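Local coordinates for putative lipoprotein (Pectobacterium atrosepticum SCRI1043, PDB 3BDU), which is of unknown function but, as a DUF903 lipoprotein with an SH3-like fold, is probably tethered to the bacterial cell membrane by a lipid, at residues Q40-R44 against D45-E49. Numbering follows the deposited sequence.
Sequences QQINR and DNVKE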
# COMPACT_ATOMS: atom_id res chain seq x y z
N GLN A 40 3.70 -23.75 1.18
CA GLN A 40 2.69 -22.84 1.72
C GLN A 40 2.99 -21.40 1.30
O GLN A 40 4.12 -21.07 0.96
CB GLN A 40 2.71 -22.90 3.25
CG GLN A 40 2.68 -24.30 3.83
CD GLN A 40 1.29 -24.79 4.12
OE1 GLN A 40 1.08 -25.95 4.45
NE2 GLN A 40 0.31 -23.89 4.00
N GLN A 41 1.96 -20.56 1.36
CA GLN A 41 2.08 -19.14 1.05
C GLN A 41 1.29 -18.41 2.12
O GLN A 41 0.24 -18.90 2.55
CB GLN A 41 1.51 -18.81 -0.33
CG GLN A 41 2.13 -19.60 -1.48
CD GLN A 41 2.70 -18.69 -2.56
OE1 GLN A 41 2.55 -17.47 -2.50
NE2 GLN A 41 3.35 -19.29 -3.56
N ILE A 42 1.78 -17.26 2.55
CA ILE A 42 1.10 -16.49 3.57
C ILE A 42 1.16 -15.01 3.22
O ILE A 42 2.20 -14.51 2.79
CB ILE A 42 1.73 -16.74 4.96
CG1 ILE A 42 1.01 -15.91 6.02
CG2 ILE A 42 3.23 -16.38 4.93
CD1 ILE A 42 1.48 -16.22 7.43
N ASN A 43 0.04 -14.31 3.38
CA ASN A 43 -0.02 -12.87 3.09
C ASN A 43 1.09 -12.14 3.87
O ASN A 43 1.22 -12.32 5.08
CB ASN A 43 -1.40 -12.32 3.47
CG ASN A 43 -1.64 -10.91 2.95
OD1 ASN A 43 -0.85 -10.00 3.20
ND2 ASN A 43 -2.73 -10.73 2.21
N ARG A 44 1.87 -11.31 3.17
CA ARG A 44 2.96 -10.56 3.80
C ARG A 44 2.46 -9.73 4.99
O ARG A 44 3.21 -9.49 5.93
CB ARG A 44 3.61 -9.60 2.79
CG ARG A 44 4.23 -10.26 1.57
CD ARG A 44 4.64 -9.21 0.54
NE ARG A 44 5.55 -8.22 1.11
CZ ARG A 44 6.05 -7.19 0.43
NH1 ARG A 44 5.73 -7.01 -0.84
NH2 ARG A 44 6.88 -6.34 1.04
N ASP A 45 1.21 -9.29 4.93
CA ASP A 45 0.66 -8.49 6.02
C ASP A 45 0.43 -9.30 7.29
O ASP A 45 0.27 -8.73 8.37
CB ASP A 45 -0.65 -7.83 5.58
CG ASP A 45 -0.46 -6.85 4.44
OD1 ASP A 45 0.60 -6.18 4.42
OD2 ASP A 45 -1.36 -6.73 3.58
N ASN A 46 0.46 -10.62 7.18
CA ASN A 46 0.26 -11.47 8.34
C ASN A 46 1.57 -11.99 8.91
O ASN A 46 1.57 -12.86 9.79
CB ASN A 46 -0.64 -12.67 7.99
CG ASN A 46 -1.21 -13.34 9.24
OD1 ASN A 46 -1.66 -14.49 9.19
ND2 ASN A 46 -1.23 -12.62 10.36
N VAL A 47 2.69 -11.47 8.41
CA VAL A 47 4.00 -11.89 8.91
C VAL A 47 4.63 -10.73 9.66
O VAL A 47 5.02 -9.71 9.06
CB VAL A 47 4.94 -12.35 7.76
CG1 VAL A 47 6.29 -12.76 8.33
CG2 VAL A 47 4.31 -13.52 7.01
N LYS A 48 4.73 -10.88 10.97
CA LYS A 48 5.29 -9.85 11.83
C LYS A 48 6.82 -9.89 11.89
O LYS A 48 7.48 -8.88 11.70
CB LYS A 48 4.72 -9.99 13.24
CG LYS A 48 5.19 -8.93 14.22
CD LYS A 48 4.51 -9.10 15.57
CE LYS A 48 4.85 -7.95 16.51
NZ LYS A 48 4.22 -8.11 17.85
N GLU A 49 7.36 -11.07 12.18
CA GLU A 49 8.80 -11.24 12.29
C GLU A 49 9.21 -12.63 11.82
O GLU A 49 8.37 -13.52 11.66
CB GLU A 49 9.25 -11.09 13.75
CG GLU A 49 8.76 -9.84 14.44
CD GLU A 49 9.10 -9.84 15.91
OE1 GLU A 49 10.27 -9.58 16.26
OE2 GLU A 49 8.19 -10.12 16.73
O HOH W 1 -2.90 -7.86 1.54
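A single 3-10 turn joins strand 39-42 to strand 47-52, the short helical link often found before the last strand of SH3-like barrels, and the side chain of Asn43 closes an Asx turn onto the backbone N of Asp45. Its CG stands anti to the backbone N (chi1 -168°), beside the carbonyl carbon and so on the side of the turn, and OD1 accepts from Asp45 N at 2.8 Å. The N-H lies in the plane of the amide, on a lone pair, and the bond is nearly straight at 158°. A water bridges the outer end of the same pair: it accepts from Asn43 ND2 at 3.0 Å and donates to Asp45 OD2 at 2.8 Å, with amide and carboxylate planes 33° apart. Two backbone bonds close the turn, Asn46 N to Asn43 O at 2.8 Å and the longer Val47 N to Arg44 O at 3.2 Å. On the inner side, Ile42 and Val47 meet through their methyls, CG2 to CG2 at 3.7 Å, while Ile42 CD1 also lies 3.9 Å from Val47 CG2. Ile30 of strand 30-33 packs on Val47 and Thr9 on Ile42, so the pair links the two sheets; Met29 of a third subunit also reaches Val47. Asn43 ND2 also donates to Val47 O of a second subunit. One amide therefore does two jobs: its oxygen satisfies a backbone N-H at the start of the turn, and its nitrogen, held by water and a neighbouring chain, ties that turn into the subunit interface.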